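Local structure of malate dehydrogenase (Porphyromonas gingivalis, 3FI9) at residues I70-T75 / D111-C116; K78-S82 / I248-M252; A105-K110 / V135-S140. The protein probably catalyses the NAD-dependent interconversion of malate and oxaloacetate. All coordinates share one frame; numbering follows the deposited sequence.

Contact 1. Residues I70-T75 / D111-C116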
loop_
_atom_site.group_PDB
_atom_site.type_symbol
_atom_site.label_atom_id
_atom_site.label_comp_id
_atom_site.label_asym_id
_atom_site.label_seq_id
_atom_site.Cartn_x
_atom_site.Cartn_y
_atom_site.Cartn_z
ATOM N N ILE A 70 22.146 6.384 10.288
ATOM C CA ILE A 70 22.295 5.001 9.896
ATOM C C ILE A 70 22.683 4.074 11.033
ATOM O O ILE A 70 22.257 2.962 11.045
ATOM C CB ILE A 70 23.257 4.826 8.697
ATOM C CG1 ILE A 70 23.189 3.373 8.225
ATOM C CG2 ILE A 70 24.672 5.305 9.021
ATOM C CD1 ILE A 70 21.918 3.126 7.372
ATOM N N LYS A 71 23.519 4.524 11.978
ATOM C CA LYS A 71 23.865 3.678 13.107
ATOM C C LYS A 71 22.612 3.304 13.884
ATOM O O LYS A 71 22.434 2.165 14.263
ATOM C CB LYS A 71 24.870 4.346 14.076
ATOM C CG LYS A 71 25.377 3.330 15.139
ATOM C CD LYS A 71 26.314 3.945 16.204
ATOM C CE LYS A 71 26.837 2.834 17.126
ATOM N NZ LYS A 71 27.988 3.326 17.947
ATOM N N GLU A 72 21.753 4.279 14.129
ATOM C CA GLU A 72 20.526 4.008 14.886
ATOM C C GLU A 72 19.615 3.007 14.178
ATOM O O GLU A 72 19.082 2.075 14.799
ATOM C CB GLU A 72 19.774 5.321 15.100
ATOM C CG GLU A 72 20.409 6.171 16.173
ATOM C CD GLU A 72 19.631 7.441 16.416
ATOM O OE1 GLU A 72 18.680 7.707 15.638
ATOM O OE2 GLU A 72 19.976 8.161 17.381
ATOM N N ALA A 73 19.488 3.196 12.877
ATOM C CA ALA A 73 18.628 2.391 11.992
ATOM C C ALA A 73 19.109 0.948 11.894
ATOM O O ALA A 73 18.313 0.010 11.922
ATOM C CB ALA A 73 18.597 3.029 10.597
ATOM N N LEU A 74 20.420 0.763 11.729
ATOM C CA LEU A 74 20.935 -0.615 11.593
ATOM C C LEU A 74 21.204 -1.329 12.920
ATOM O O LEU A 74 21.288 -2.557 12.986
ATOM C CB LEU A 74 22.162 -0.628 10.674
ATOM C CG LEU A 74 21.877 -0.233 9.218
ATOM C CD1 LEU A 74 23.077 -0.503 8.354
ATOM C CD2 LEU A 74 20.675 -1.006 8.707
ATOM N N THR A 75 21.331 -0.588 14.010
ATOM C CA THR A 75 21.517 -1.261 15.323
ATOM C C THR A 75 20.370 -2.203 15.685
ATOM O O THR A 75 19.216 -1.787 15.709
ATOM C CB THR A 75 21.779 -0.214 16.456
ATOM O OG1 THR A 75 22.940 0.560 16.097
ATOM C CG2 THR A 75 22.026 -0.906 17.780
ATOM N N ASP A 111 28.341 -0.413 6.294
ATOM C CA ASP A 111 27.455 -0.046 7.424
ATOM C C ASP A 111 26.856 -1.267 8.088
ATOM O O ASP A 111 26.726 -1.333 9.325
ATOM C CB ASP A 111 26.298 0.817 6.921
ATOM C CG ASP A 111 26.711 2.227 6.553
ATOM O OD1 ASP A 111 27.802 2.682 6.934
ATOM O OD2 ASP A 111 25.934 2.886 5.840
ATOM N N ILE A 112 26.467 -2.234 7.271
ATOM C CA ILE A 112 25.941 -3.482 7.799
ATOM C C ILE A 112 27.071 -4.125 8.581
ATOM O O ILE A 112 26.838 -4.749 9.619
ATOM C CB ILE A 112 25.435 -4.441 6.681
ATOM C CG1 ILE A 112 24.066 -3.985 6.116
ATOM C CG2 ILE A 112 25.377 -5.862 7.177
ATOM C CD1 ILE A 112 23.656 -4.686 4.811
ATOM N N LYS A 113 28.303 -3.969 8.092
ATOM C CA LYS A 113 29.417 -4.688 8.699
ATOM C C LYS A 113 29.760 -4.099 10.061
ATOM O O LYS A 113 30.068 -4.828 11.009
ATOM C CB LYS A 113 30.648 -4.757 7.759
ATOM C CG LYS A 113 31.815 -5.604 8.341
ATOM C CD LYS A 113 33.045 -5.634 7.395
ATOM C CE LYS A 113 32.971 -6.766 6.402
ATOM N NZ LYS A 113 34.244 -6.913 5.585
ATOM N N SER A 114 29.646 -2.783 10.147
ATOM C CA SER A 114 29.929 -2.037 11.366
ATOM C C SER A 114 28.831 -2.185 12.397
ATOM O O SER A 114 29.118 -2.358 13.576
ATOM C CB SER A 114 30.085 -0.556 11.073
ATOM O OG SER A 114 31.142 -0.324 10.168
ATOM N N TYR A 115 27.580 -2.113 11.949
ATOM C CA TYR A 115 26.449 -1.965 12.873
ATOM C C TYR A 115 25.556 -3.203 13.057
ATOM O O TYR A 115 24.885 -3.343 14.080
ATOM C CB TYR A 115 25.605 -0.754 12.417
ATOM C CG TYR A 115 26.382 0.533 12.313
ATOM C CD1 TYR A 115 27.209 0.965 13.353
ATOM C CD2 TYR A 115 26.306 1.325 11.160
ATOM C CE1 TYR A 115 27.942 2.176 13.247
ATOM C CE2 TYR A 115 27.006 2.525 11.043
ATOM C CZ TYR A 115 27.830 2.941 12.094
ATOM O OH TYR A 115 28.528 4.128 11.967
ATOM N N CYS A 116 25.542 -4.116 12.086
ATOM C CA CYS A 116 24.726 -5.312 12.236
ATOM C C CYS A 116 25.284 -6.543 11.479
ATOM O O CYS A 116 24.589 -7.191 10.687
ATOM C CB CYS A 116 23.246 -5.019 11.913
ATOM S SG CYS A 116 22.976 -4.283 10.273
#
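Lys71 covers one face of the Tyr115 ring with its CA and CG where helix 70-74 meets the C-terminal end of helix 94-115, two helices of the Rossmann-type NAD domain. The two side chains cross at about a right angle. With CG anti to the backbone N (chi1 -171°), Lys71 CG stands 3.8 Å from the Tyr115 ring centroid and 29° off its normal, a CH-pi contact, and the extended chain leads its amino end away from the partner helix. Ser114 CB covers the opposite face, so the ring is enclosed on both sides. Beside it, Ile70 presents both gamma branches: its CG1 meets Asp111 OD2 at 3.7 Å, and its CG2 comes obliquely within 4.2 Å of Tyr115 CE2. The other carboxylate oxygen, Asp111 OD1, is hydrogen-bonded to Gln107 one turn back, which would limit rotation. Deeper in, Leu74 CD1 packs 3.8 Å from Asp111 CB. No hydrogen bond joins the segments; their axes, 9.7 Å apart and crossing at -70°, are bridged by side-chain packing. Beneath, Ile80 of strand 77-82 touches Leu74, Ile112 and Cys116. Where both helices end, Leu74 CB touches Cys116 SG at 3.8 Å, and Leu74 O lies 3.3 Å from Cys116 CB.

Contact 2. Residues K78-S82 / I248-M252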
loop_
_atom_site.group_PDB
_atom_site.type_symbol
_atom_site.label_atom_id
_atom_site.label_comp_id
_atom_site.label_asym_id
_atom_site.label_seq_id
_atom_site.Cartn_x
_atom_site.Cartn_y
_atom_site.Cartn_z
ATOM N N LYS A 78 17.868 -7.094 12.069
ATOM C CA LYS A 78 18.097 -8.441 11.582
ATOM C C LYS A 78 17.651 -8.671 10.135
ATOM O O LYS A 78 18.036 -9.663 9.522
ATOM C CB LYS A 78 17.354 -9.452 12.429
ATOM C CG LYS A 78 17.934 -9.585 13.886
ATOM C CD LYS A 78 19.452 -9.785 13.890
ATOM C CE LYS A 78 19.907 -10.336 15.253
ATOM N NZ LYS A 78 20.034 -9.217 16.178
ATOM N N TYR A 79 16.780 -7.808 9.649
ATOM C CA TYR A 79 16.332 -7.834 8.231
ATOM C C TYR A 79 16.403 -6.439 7.714
ATOM O O TYR A 79 16.094 -5.482 8.424
ATOM C CB TYR A 79 14.904 -8.376 8.105
ATOM C CG TYR A 79 14.821 -9.736 8.717
ATOM C CD1 TYR A 79 15.093 -10.868 7.974
ATOM C CD2 TYR A 79 14.570 -9.891 10.100
ATOM C CE1 TYR A 79 15.046 -12.164 8.570
ATOM C CE2 TYR A 79 14.544 -11.135 10.676
ATOM C CZ TYR A 79 14.760 -12.266 9.909
ATOM O OH TYR A 79 14.738 -13.508 10.497
ATOM N N ILE A 80 16.838 -6.309 6.457
ATOM C CA ILE A 80 16.965 -5.017 5.849
ATOM C C ILE A 80 16.452 -5.100 4.433
ATOM O O ILE A 80 16.798 -6.033 3.700
ATOM C CB ILE A 80 18.453 -4.574 5.732
ATOM C CG1 ILE A 80 19.080 -4.411 7.132
ATOM C CG2 ILE A 80 18.529 -3.242 4.958
ATOM C CD1 ILE A 80 20.604 -4.172 7.089
ATOM N N VAL A 81 15.658 -4.119 4.034
ATOM C CA VAL A 81 15.260 -4.002 2.637
ATOM C C VAL A 81 15.604 -2.611 2.190
ATOM O O VAL A 81 15.110 -1.663 2.760
ATOM C CB VAL A 81 13.733 -4.202 2.468
ATOM C CG1 VAL A 81 13.275 -3.903 0.990
ATOM C CG2 VAL A 81 13.358 -5.605 2.916
ATOM N N SER A 82 16.416 -2.476 1.144
ATOM C CA SER A 82 16.762 -1.121 0.646
ATOM C C SER A 82 16.307 -0.742 -0.736
ATOM O O SER A 82 16.644 -1.437 -1.709
ATOM C CB SER A 82 18.276 -0.869 0.684
ATOM O OG SER A 82 18.559 0.431 0.155
ATOM N N ILE A 248 11.083 -10.437 1.857
ATOM C CA ILE A 248 11.604 -10.385 3.240
ATOM C C ILE A 248 10.685 -11.199 4.205
ATOM O O ILE A 248 11.141 -11.857 5.150
ATOM C CB ILE A 248 11.832 -8.930 3.745
ATOM C CG1 ILE A 248 12.929 -8.930 4.819
ATOM C CG2 ILE A 248 10.499 -8.248 4.249
ATOM C CD1 ILE A 248 14.326 -9.285 4.276
ATOM N N ARG A 249 9.391 -11.196 3.946
ATOM C CA ARG A 249 8.527 -12.105 4.705
ATOM C C ARG A 249 8.987 -13.579 4.640
ATOM O O ARG A 249 9.009 -14.270 5.659
ATOM C CB ARG A 249 7.075 -11.995 4.290
ATOM C CG ARG A 249 6.211 -13.070 4.974
ATOM C CD ARG A 249 4.757 -12.763 4.770
ATOM N NE ARG A 249 4.343 -12.978 3.390
ATOM C CZ ARG A 249 3.101 -12.733 2.955
ATOM N NH1 ARG A 249 2.166 -12.314 3.807
ATOM N NH2 ARG A 249 2.774 -12.949 1.691
ATOM N N ALA A 250 9.362 -14.060 3.454
ATOM C CA ALA A 250 9.859 -15.430 3.294
ATOM C C ALA A 250 11.145 -15.643 4.076
ATOM O O ALA A 250 11.324 -16.660 4.731
ATOM C CB ALA A 250 10.096 -15.729 1.785
ATOM N N ALA A 251 12.056 -14.684 3.984
ATOM C CA ALA A 251 13.321 -14.770 4.720
ATOM C C ALA A 251 13.105 -14.765 6.228
ATOM O O ALA A 251 13.973 -15.216 6.955
ATOM C CB ALA A 251 14.249 -13.639 4.345
ATOM N N MET A 252 11.985 -14.202 6.679
ATOM C CA MET A 252 11.707 -14.092 8.114
ATOM C C MET A 252 10.955 -15.334 8.619
ATOM O O MET A 252 10.543 -15.370 9.789
ATOM C CB MET A 252 10.920 -12.796 8.419
ATOM C CG MET A 252 11.679 -11.462 8.186
ATOM S SD MET A 252 10.791 -9.809 8.091
ATOM C CE MET A 252 10.589 -9.412 9.875
#
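Met252 reaches over the face of the Tyr79 ring, joining the end of helix 238-251, in the C-terminal alpha/beta domain, to strand 77-82 of the parallel Rossmann sheet. The buried contact therefore joins the NAD-binding and C-terminal domains of the LDH/MDH fold. The aromatic interactions come first. Met252 CG lies 3.4 Å from the Tyr79 ring centroid and only 9° off the normal, a CH-pi contact aimed almost straight at the middle of the ring. The thioether follows over the same face: Met252 SD is 4.4 Å from that centroid, a Met-aromatic contact. The bend at the last torsion (chi3 82°) turns the terminal methyl aside, placing Met252 CE 4.0 Å from Tyr79 CD2. Ile248 CD1 occupies another position round the ring, at the edge and near its plane.

The remaining packing is aliphatic. Ile248 CG1 touches Tyr79 CB at 3.9 Å, while Ile248 CB rests 3.8 Å from Val81 CG2. Tyr79 and Val81 thus direct their side chains to the helix, whereas Ile80 between them points away from it and packs on Ile112 of helix 94-115, as the alternation of a strand requires. His121 on the neighbouring strand 121-124 also packs against Tyr79, Ile248 and Ala251. No hydrogen bond crosses the contact; Ala251 O approaches Tyr79 CE1 obliquely at 3.6 Å.

Contact 3. Residues A105-K110 / V135-S140; sequences AAQLGK and VTLIYS
Tyr139 leans from helix 129-140 onto Ala106 and Lys110 of helix 94-115, and each level of its side chain has a distinct neighbour. At the base, Tyr139 CB sits 3.6 Å from Ala106 O and also meets Gly109 CA. With CG anti to the carbonyl carbon (chi1 -79°), the ring lies across the other helix and sets one face against the Ala106 methyl. Ala106 CB is 3.7 Å from the Tyr139 ring centroid, a CH-pi contact over the face but displaced toward the rim on the CD1 and CE1 side. The other flank belongs to Lys110, whose extended chain runs alongside the tyrosine in the same direction, bringing Lys110 CE 3.8 Å from Tyr139 CE2. At the tip, Tyr139 OH is hydrogen-bonded to the backbone oxygen of Ile322, which ties this helix to the C-terminal part of the chain.

Next to the ring, Gly109 permits the backbones to come together. Its CA is 3.8 Å from Ser140 CA, and Gly109 O accepts a CA-H...O contact from Ser140 CA at 3.4 Å, with an angle of 163° at the hydrogen. One turn earlier, Val135 CG1 fits closely against the alanine pair, 3.3 Å from Ala106 N. Thr136 OG1 is hydrogen-bonded to Thr132 O of its own helix and also packs 3.6 Å from Ala105 CB.

The segment axes approach to 7.1 Å at an angle of 33°, with the chains running in the same general direction. Small residues and close, near-aligned axes fit the place of these helices in consecutive beta-alpha-beta crossovers, linking strands 77-82, 121-124 and 147-150, adjacent and parallel in the Rossmann sheet.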
loop_
_atom_site.group_PDB
_atom_site.type_symbol
_atom_site.label_atom_id
_atom_site.label_comp_id
_atom_site.label_asym_id
_atom_site.label_seq_id
_atom_site.Cartn_x
_atom_site.Cartn_y
_atom_site.Cartn_z
ATOM N N ALA A 105 25.892 1.250 -2.704
ATOM C CA ALA A 105 25.804 -0.163 -2.340
ATOM C C ALA A 105 27.015 -0.559 -1.487
ATOM O O ALA A 105 26.877 -1.295 -0.529
ATOM C CB ALA A 105 25.737 -1.056 -3.585
ATOM N N ALA A 106 28.210 -0.069 -1.814
ATOM C CA ALA A 106 29.405 -0.427 -0.950
ATOM C C ALA A 106 29.279 0.116 0.471
ATOM O O ALA A 106 29.580 -0.566 1.487
ATOM C CB ALA A 106 30.701 0.081 -1.560
ATOM N N GLN A 107 28.859 1.360 0.538
ATOM C CA GLN A 107 28.608 2.015 1.821
ATOM C C GLN A 107 27.546 1.301 2.616
ATOM O O GLN A 107 27.674 1.207 3.826
ATOM C CB GLN A 107 28.232 3.499 1.636
ATOM C CG GLN A 107 28.167 4.247 2.975
ATOM C CD GLN A 107 29.546 4.312 3.667
ATOM O OE1 GLN A 107 30.528 4.717 3.053
ATOM N NE2 GLN A 107 29.616 3.892 4.935
ATOM N N LEU A 108 26.498 0.769 1.968
ATOM C CA LEU A 108 25.512 0.000 2.728
ATOM C C LEU A 108 26.124 -1.273 3.293
ATOM O O LEU A 108 25.910 -1.608 4.448
ATOM C CB LEU A 108 24.289 -0.354 1.880
ATOM C CG LEU A 108 23.230 -1.306 2.466
ATOM C CD1 LEU A 108 22.680 -0.754 3.783
ATOM C CD2 LEU A 108 22.117 -1.399 1.409
ATOM N N GLY A 109 26.902 -1.982 2.477
ATOM C CA GLY A 109 27.664 -3.111 3.001
ATOM C C GLY A 109 28.565 -2.753 4.201
ATOM O O GLY A 109 28.558 -3.433 5.227
ATOM N N LYS A 110 29.383 -1.725 4.069
ATOM C CA LYS A 110 30.290 -1.329 5.165
ATOM C C LYS A 110 29.497 -1.048 6.467
ATOM O O LYS A 110 29.902 -1.404 7.587
ATOM C CB LYS A 110 31.048 -0.066 4.754
ATOM C CG LYS A 110 32.018 -0.210 3.569
ATOM C CD LYS A 110 32.451 1.198 3.133
ATOM C CE LYS A 110 33.361 1.177 1.910
ATOM N NZ LYS A 110 34.070 2.478 1.690
ATOM N N VAL A 135 27.802 -5.969 -4.876
ATOM C CA VAL A 135 28.666 -5.075 -4.103
ATOM C C VAL A 135 28.229 -5.083 -2.652
ATOM O O VAL A 135 29.057 -5.170 -1.732
ATOM C CB VAL A 135 28.566 -3.638 -4.624
ATOM C CG1 VAL A 135 29.202 -2.664 -3.629
ATOM C CG2 VAL A 135 29.226 -3.509 -6.019
ATOM N N THR A 136 26.924 -4.999 -2.417
ATOM C CA THR A 136 26.488 -5.087 -1.018
ATOM C C THR A 136 26.925 -6.368 -0.345
ATOM O O THR A 136 27.399 -6.329 0.796
ATOM C CB THR A 136 24.958 -4.886 -0.849
ATOM O OG1 THR A 136 24.619 -3.564 -1.220
ATOM C CG2 THR A 136 24.540 -5.073 0.605
ATOM N N LEU A 137 26.708 -7.526 -0.998
ATOM C CA LEU A 137 27.152 -8.805 -0.461
ATOM C C LEU A 137 28.642 -8.782 -0.086
ATOM O O LEU A 137 29.036 -9.169 1.021
ATOM C CB LEU A 137 26.898 -9.928 -1.499
ATOM C CG LEU A 137 27.292 -11.347 -1.123
ATOM C CD1 LEU A 137 26.775 -11.740 0.275
ATOM C CD2 LEU A 137 26.938 -12.398 -2.226
ATOM N N ILE A 138 29.467 -8.328 -1.021
ATOM C CA ILE A 138 30.914 -8.328 -0.826
ATOM C C ILE A 138 31.365 -7.456 0.362
ATOM O O ILE A 138 32.059 -7.943 1.279
ATOM C CB ILE A 138 31.618 -7.903 -2.105
ATOM C CG1 ILE A 138 31.438 -9.001 -3.161
ATOM C CG2 ILE A 138 33.096 -7.657 -1.814
ATOM C CD1 ILE A 138 31.879 -8.553 -4.554
ATOM N N TYR A 139 30.889 -6.216 0.405
ATOM C CA TYR A 139 31.235 -5.324 1.507
ATOM C C TYR A 139 30.562 -5.639 2.860
ATOM O O TYR A 139 31.065 -5.230 3.921
ATOM C CB TYR A 139 30.943 -3.907 1.122
ATOM C CG TYR A 139 32.000 -3.290 0.235
ATOM C CD1 TYR A 139 31.916 -3.393 -1.150
ATOM C CD2 TYR A 139 33.067 -2.594 0.780
ATOM C CE1 TYR A 139 32.866 -2.818 -1.980
ATOM C CE2 TYR A 139 34.040 -2.026 -0.040
ATOM C CZ TYR A 139 33.938 -2.141 -1.422
ATOM O OH TYR A 139 34.882 -1.568 -2.282
ATOM N N SER A 140 29.436 -6.352 2.838
ATOM C CA SER A 140 28.672 -6.580 4.063
ATOM C C SER A 140 29.317 -7.660 4.930
ATOM O O SER A 140 29.024 -7.760 6.126
ATOM C CB SER A 140 27.257 -7.060 3.716
ATOM O OG SER A 140 27.278 -8.431 3.255
#

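In the fold
From the N terminus, helix 70-74 leads directly into strand 77-82 and then helix 94-115, whose end returns to helix 70-74 and closes contact 1. Before that loop is complete, the chain has passed through 78-82, the first half of contact 2, and 105-110, the first half of contact 3; contact 1 therefore crosses both. Contact 3 closes at 135-140, nested within the much longer loop that contact 2 closes at 248-252. Helix 94-115 serves contacts 1 and 3 in succession, joining neighbouring helices of the NAD domain. Contact 2 instead brings in the C-terminal domain, and it meets contact 3 where Ser82 CB packs 3.9 Å from Leu108 CD2.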